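Local atomic coordinates of trehalose-6-phosphate phosphatase (Candida albicans, PDB entry 5DXI), a protein that belongs to the HAD superfamily as a trehalose-phosphatase domain and binds magnesium and beryllium trifluoride in its active-site pocket. Residues Trp65-Arg70 and Val189-Ile194; His90-Lys95 and Asn104-Phe109. One frame throughout, in Å; residues are numbered along the deposited sequence.

Contact 1 of 2, residues Trp65-Arg70 and Val189-Ile194. With GLC (alpha-D-glucopyranose), chain C; BEF (beryllium trifluoride ion), chain F.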
loop_
_atom_site.group_PDB
_atom_site.type_symbol
_atom_site.label_atom_id
_atom_site.label_comp_id
_atom_site.label_asym_id
_atom_site.label_seq_id
_atom_site.Cartn_x
_atom_site.Cartn_y
_atom_site.Cartn_z
ATOM N N TRP A 65 4.960 5.288 -7.474
ATOM C CA TRP A 65 3.686 4.586 -7.550
ATOM C C TRP A 65 2.886 4.730 -6.260
ATOM O O TRP A 65 3.433 4.602 -5.149
ATOM C CB TRP A 65 3.916 3.103 -7.865
ATOM C CG TRP A 65 4.175 2.886 -9.316
ATOM C CD1 TRP A 65 5.316 3.192 -9.993
ATOM C CD2 TRP A 65 3.272 2.334 -10.272
ATOM N NE1 TRP A 65 5.182 2.860 -11.314
ATOM C CE2 TRP A 65 3.932 2.339 -11.517
ATOM C CE3 TRP A 65 1.967 1.835 -10.198
ATOM C CZ2 TRP A 65 3.337 1.853 -12.681
ATOM C CZ3 TRP A 65 1.371 1.361 -11.355
ATOM C CH2 TRP A 65 2.057 1.367 -12.581
ATOM N N ILE A 66 1.598 5.030 -6.427
ATOM C CA ILE A 66 0.641 5.022 -5.334
ATOM C C ILE A 66 -0.124 3.704 -5.387
ATOM O O ILE A 66 -0.821 3.424 -6.362
ATOM C CB ILE A 66 -0.346 6.203 -5.406
ATOM C CG1 ILE A 66 0.394 7.521 -5.721
ATOM C CG2 ILE A 66 -1.185 6.269 -4.135
ATOM C CD1 ILE A 66 1.496 7.875 -4.736
ATOM N N ILE A 67 0.041 2.887 -4.352
ATOM C CA ILE A 67 -0.534 1.553 -4.292
ATOM C C ILE A 67 -1.497 1.470 -3.117
ATOM O O ILE A 67 -1.076 1.443 -1.956
ATOM C CB ILE A 67 0.595 0.480 -4.164
ATOM C CG1 ILE A 67 1.609 0.677 -5.294
ATOM C CG2 ILE A 67 0.019 -0.924 -4.157
ATOM C CD1 ILE A 67 2.861 -0.133 -5.164
ATOM N N SER A 68 -2.790 1.432 -3.418
ATOM C CA SER A 68 -3.803 1.738 -2.421
ATOM C C SER A 68 -4.947 0.731 -2.408
ATOM O O SER A 68 -5.138 -0.005 -3.370
ATOM C CB SER A 68 -4.371 3.161 -2.684
ATOM O OG SER A 68 -5.367 3.507 -1.728
ATOM N N GLY A 69 -5.714 0.720 -1.319
ATOM C CA GLY A 69 -6.980 0.005 -1.285
ATOM C C GLY A 69 -8.100 0.781 -1.972
ATOM O O GLY A 69 -9.151 0.208 -2.308
ATOM N N ARG A 70 -7.872 2.078 -2.196
ATOM C CA ARG A 70 -8.856 2.967 -2.841
ATOM C C ARG A 70 -9.280 2.481 -4.224
ATOM O O ARG A 70 -8.487 1.862 -4.946
ATOM C CB ARG A 70 -8.285 4.383 -2.977
ATOM C CG ARG A 70 -8.116 5.170 -1.678
ATOM C CD ARG A 70 -9.462 5.420 -0.968
ATOM N NE ARG A 70 -9.264 6.221 0.239
ATOM C CZ ARG A 70 -10.099 7.150 0.700
ATOM N NH1 ARG A 70 -11.234 7.430 0.062
ATOM N NH2 ARG A 70 -9.791 7.807 1.814
ATOM N N VAL A 189 -4.611 -11.686 -6.171
ATOM C CA VAL A 189 -4.184 -10.305 -6.422
ATOM C C VAL A 189 -3.933 -9.631 -5.061
ATOM O O VAL A 189 -4.702 -9.838 -4.120
ATOM C CB VAL A 189 -5.219 -9.487 -7.233
ATOM C CG1 VAL A 189 -5.271 -9.936 -8.700
ATOM C CG2 VAL A 189 -6.597 -9.545 -6.586
ATOM N N ASN A 190 -2.850 -8.863 -4.953
ATOM C CA ASN A 190 -2.518 -8.149 -3.718
ATOM C C ASN A 190 -1.381 -7.156 -3.960
ATOM O O ASN A 190 -0.753 -7.175 -5.024
ATOM C CB ASN A 190 -2.127 -9.118 -2.601
ATOM C CG ASN A 190 -0.949 -9.998 -2.985
ATOM O OD1 ASN A 190 0.209 -9.555 -2.972
ATOM N ND2 ASN A 190 -1.235 -11.267 -3.302
ATOM N N LYS A 191 -1.121 -6.292 -2.979
ATOM C CA LYS A 191 -0.117 -5.240 -3.140
ATOM C C LYS A 191 1.290 -5.831 -3.331
ATOM O O LYS A 191 2.154 -5.196 -3.929
ATOM C CB LYS A 191 -0.138 -4.281 -1.946
ATOM C CG LYS A 191 -1.404 -3.418 -1.814
ATOM C CD LYS A 191 -1.168 -2.228 -0.872
ATOM C CE LYS A 191 -2.383 -1.264 -0.803
ATOM N NZ LYS A 191 -2.068 -0.112 0.123
ATOM N N GLY A 192 1.520 -7.037 -2.817
ATOM C CA GLY A 192 2.796 -7.709 -2.997
ATOM C C GLY A 192 3.074 -8.073 -4.454
ATOM O O GLY A 192 4.212 -7.965 -4.917
ATOM N N GLU A 193 2.032 -8.481 -5.182
ATOM C CA GLU A 193 2.146 -8.758 -6.615
ATOM C C GLU A 193 2.525 -7.508 -7.387
ATOM O O GLU A 193 3.354 -7.546 -8.305
ATOM C CB GLU A 193 0.824 -9.283 -7.181
ATOM C CG GLU A 193 0.661 -10.765 -7.148
ATOM C CD GLU A 193 1.802 -11.483 -7.841
ATOM O OE1 GLU A 193 2.081 -11.195 -9.036
ATOM O OE2 GLU A 193 2.419 -12.322 -7.166
ATOM N N ILE A 194 1.874 -6.406 -7.030
ATOM C CA ILE A 194 2.136 -5.116 -7.664
ATOM C C ILE A 194 3.608 -4.746 -7.495
ATOM O O ILE A 194 4.277 -4.341 -8.452
ATOM C CB ILE A 194 1.241 -3.978 -7.070
ATOM C CG1 ILE A 194 -0.242 -4.339 -7.165
ATOM C CG2 ILE A 194 1.487 -2.647 -7.774
ATOM C CD1 ILE A 194 -0.743 -4.512 -8.595
HETATM C C1 GLC C . -9.717 3.938 3.187
HETATM C C2 GLC C . -10.816 3.547 2.209
HETATM C C3 GLC C . -10.752 2.039 1.944
HETATM C C4 GLC C . -9.365 1.678 1.443
HETATM C C5 GLC C . -8.334 2.125 2.475
HETATM C C6 GLC C . -6.935 1.884 1.941
HETATM O O1 GLC C . -9.957 3.340 4.460
HETATM O O2 GLC C . -12.077 3.906 2.766
HETATM O O3 GLC C . -11.704 1.678 0.954
HETATM O O4 GLC C . -9.254 0.253 1.241
HETATM O O5 GLC C . -8.435 3.518 2.717
HETATM O O6 GLC C . -6.712 2.742 0.816
HETATM BE BE BEF F . -3.106 2.594 1.378
HETATM F F1 BEF F . -4.207 1.238 1.102
HETATM F F2 BEF F . -4.125 3.111 2.725
HETATM F F3 BEF F . -3.982 3.720 0.335
#
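Ile-67 and Lys-191 meet beneath the pocket of a HAD-type Rossmann-like domain, where the end of strand 62-67 faces the start of helix 191-199; the placement of Ser-68 and Lys-191 is consistent with that of the motif II serine and motif III lysine of HAD proteins. The packed part is apolar. The lysine chain, extended beyond CG, runs past Ile-67 in the opposite direction, and Ile-67 CG2 lies 3.7 Å from Lys-191 CG. A turn further along the helix the fit is slighter, with Ile-194 CG2 touching Ile-67 CD1 at 3.9 Å. On the more solvent-facing side, partly exposed Asn-190 caps the helix: its OD1 accepts from Glu-193 N (3.1 Å) and weakly from Gly-192 N. At the pocket end Ser-68 OG, anti to the backbone N (chi1 -180°), accepts from Arg-70 N in an ST turn and makes a very short contact, 2.5 Å, with F3 of the beryllium trifluoride ion. C2 of the alpha-D-glucopyranose sits over one face of the Arg-70 guanidinium, toward its rim. Lys-191 NZ is gripped by Asp-237 in a salt bridge, by F1 of the ion at 2.7 Å, and by Ile-67 O at 2.8 Å, where it is tilted 31° from the carbonyl plane.

Contact 2 of 2, residues His90-Lys95 and Asn104-Phe109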
loop_
_atom_site.group_PDB
_atom_site.type_symbol
_atom_site.label_atom_id
_atom_site.label_comp_id
_atom_site.label_asym_id
_atom_site.label_seq_id
_atom_site.Cartn_x
_atom_site.Cartn_y
_atom_site.Cartn_z
ATOM N N HIS A 90 -6.202 -2.828 -3.624
ATOM C CA HIS A 90 -5.272 -3.781 -3.039
ATOM C C HIS A 90 -4.727 -4.730 -4.106
ATOM O O HIS A 90 -4.690 -5.926 -3.887
ATOM C CB HIS A 90 -5.931 -4.595 -1.910
ATOM C CG HIS A 90 -6.566 -3.758 -0.838
ATOM N ND1 HIS A 90 -5.844 -3.186 0.190
ATOM C CD2 HIS A 90 -7.858 -3.414 -0.626
ATOM C CE1 HIS A 90 -6.667 -2.520 0.986
ATOM N NE2 HIS A 90 -7.894 -2.643 0.513
ATOM N N GLY A 91 -4.327 -4.193 -5.260
ATOM C CA GLY A 91 -3.682 -5.001 -6.287
ATOM C C GLY A 91 -4.552 -5.452 -7.456
ATOM O O GLY A 91 -4.080 -6.181 -8.331
ATOM N N CYS A 92 -5.811 -5.021 -7.494
ATOM C CA CYS A 92 -6.691 -5.445 -8.581
ATOM C C CYS A 92 -6.456 -4.676 -9.874
ATOM O O CYS A 92 -6.679 -5.213 -10.968
ATOM C CB CYS A 92 -8.156 -5.321 -8.160
ATOM S SG CYS A 92 -8.591 -6.476 -6.825
ATOM N N PHE A 93 -5.983 -3.434 -9.764
ATOM C CA PHE A 93 -5.824 -2.574 -10.945
ATOM C C PHE A 93 -4.480 -1.873 -10.948
ATOM O O PHE A 93 -3.963 -1.551 -9.891
ATOM C CB PHE A 93 -6.933 -1.507 -11.017
ATOM C CG PHE A 93 -8.322 -2.070 -11.096
ATOM C CD1 PHE A 93 -9.022 -2.391 -9.947
ATOM C CD2 PHE A 93 -8.927 -2.282 -12.324
ATOM C CE1 PHE A 93 -10.298 -2.919 -10.026
ATOM C CE2 PHE A 93 -10.203 -2.809 -12.410
ATOM C CZ PHE A 93 -10.893 -3.121 -11.266
ATOM N N MET A 94 -3.925 -1.639 -12.137
ATOM C CA MET A 94 -2.678 -0.880 -12.301
ATOM C C MET A 94 -2.814 0.135 -13.421
ATOM O O MET A 94 -3.446 -0.152 -14.434
ATOM C CB MET A 94 -1.497 -1.793 -12.641
ATOM C CG MET A 94 -0.951 -2.592 -11.524
ATOM S SD MET A 94 0.475 -3.564 -12.076
ATOM C CE MET A 94 1.784 -2.350 -12.120
ATOM N N LYS A 95 -2.192 1.298 -13.273
ATOM C CA LYS A 95 -2.133 2.215 -14.402
ATOM C C LYS A 95 -0.765 2.890 -14.483
ATOM O O LYS A 95 -0.381 3.670 -13.602
ATOM C CB LYS A 95 -3.259 3.263 -14.336
ATOM C CG LYS A 95 -3.333 4.102 -15.631
ATOM C CD LYS A 95 -4.473 5.110 -15.650
ATOM C CE LYS A 95 -4.161 6.305 -14.775
ATOM N NZ LYS A 95 -4.897 7.532 -15.207
ATOM N N ASN A 104 -6.895 -4.405 -15.520
ATOM C CA ASN A 104 -7.590 -5.149 -14.470
ATOM C C ASN A 104 -6.941 -6.501 -14.254
ATOM O O ASN A 104 -7.236 -7.443 -14.984
ATOM C CB ASN A 104 -9.079 -5.349 -14.809
ATOM C CG ASN A 104 -9.847 -6.046 -13.685
ATOM O OD1 ASN A 104 -9.266 -6.441 -12.680
ATOM N ND2 ASN A 104 -11.160 -6.168 -13.843
ATOM N N LEU A 105 -6.113 -6.620 -13.217
ATOM C CA LEU A 105 -5.404 -7.877 -12.976
ATOM C C LEU A 105 -6.346 -8.977 -12.495
ATOM O O LEU A 105 -5.976 -10.152 -12.471
ATOM C CB LEU A 105 -4.256 -7.681 -11.972
ATOM C CG LEU A 105 -3.003 -6.867 -12.350
ATOM C CD1 LEU A 105 -3.261 -5.398 -12.627
ATOM C CD2 LEU A 105 -1.951 -7.015 -11.253
ATOM N N ALA A 106 -7.568 -8.608 -12.121
ATOM C CA ALA A 106 -8.533 -9.600 -11.651
ATOM C C ALA A 106 -9.615 -9.888 -12.700
ATOM O O ALA A 106 -10.600 -10.561 -12.413
ATOM C CB ALA A 106 -9.172 -9.143 -10.351
ATOM N N ALA A 107 -9.425 -9.375 -13.910
ATOM C CA ALA A 107 -10.451 -9.439 -14.952
ATOM C C ALA A 107 -10.914 -10.872 -15.253
ATOM O O ALA A 107 -12.037 -11.087 -15.697
ATOM C CB ALA A 107 -9.941 -8.776 -16.224
ATOM N N SER A 108 -10.049 -11.850 -15.026
ATOM C CA SER A 108 -10.398 -13.228 -15.356
ATOM C C SER A 108 -10.888 -14.002 -14.134
ATOM O O SER A 108 -11.244 -15.182 -14.240
ATOM C CB SER A 108 -9.204 -13.939 -15.989
ATOM O OG SER A 108 -8.136 -14.064 -15.063
ATOM N N PHE A 109 -10.891 -13.350 -12.972
ATOM C CA PHE A 109 -11.281 -14.013 -11.727
ATOM C C PHE A 109 -12.794 -14.143 -11.542
ATOM O O PHE A 109 -13.569 -13.330 -12.033
ATOM C CB PHE A 109 -10.680 -13.290 -10.512
ATOM C CG PHE A 109 -9.209 -13.560 -10.303
ATOM C CD1 PHE A 109 -8.656 -14.782 -10.660
ATOM C CD2 PHE A 109 -8.390 -12.616 -9.708
ATOM C CE1 PHE A 109 -7.300 -15.039 -10.458
ATOM C CE2 PHE A 109 -7.044 -12.870 -9.495
ATOM C CZ PHE A 109 -6.498 -14.075 -9.872
#
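The Asn-104 carboxamide leans over the CE2 edge of the Phe-93 ring, their planes 28° apart, with OD1 over one face near the rim; Phe-93 CE2 comes 3.5 Å from Asn-104 CG. That CG, anti to the backbone N (chi1 -176°), is brought against CE2, and OD1 closes an Asx turn by accepting from Ala-106 N at 2.8 Å with the donor above the carbonyl plane. Phe-93 and Asn-104 form an antiparallel, non-hydrogen-bonded pair, Phe-93 CA 4.7 Å from Asn-104 CA. Beside it Leu-105 N donates to Cys-92 O (2.7 Å), although the bond is bent, with an N-H...O angle of 138°. Cys-92 and Phe-93 together face Ala-88 in a classic beta bulge, while successive type I turns, 104-107 and 106-109, carry the second segment off the sheet. Away from the flat groups, Leu-105 spreads its two methyls: CD1 rests 3.8 Å from Met-94 CG, and CD2 lies 3.7 Å from Gly-91 O. The contact thus ties the outermost strand 103-104 and its following loop to strand 93-95, which in turn pairs with 85-88. Helix 191-199 packs on Met-94 and Leu-105 through Ile-194, and Trp-102 and Ala-88 touch Phe-93.

Overall arrangement
Both contacts reach the same mixed sheet of the HAD domain, their centres about 9 Å apart. Contact 1 lies near the middle of the chain's mass, about 5 Å from its centre, and contact 2 about 15 Å out, at the sheet's edge. Along the chain, 90-95 and 104-109 are nested between 65-70 and 189-194. Strand 85-88 stands between strands 62-67 and 93-95, and helix 191-199 reaches both contacts. They touch directly: Ser-68 O lies 3.0 Å from His-90 N, a probable hydrogen bond, and Trp-65 CH2 packs against Lys-95 O. The ligand-binding loop 68-70 is thereby joined to the loop after strand 85-88, whose His-90 also belongs to the glycan pocket.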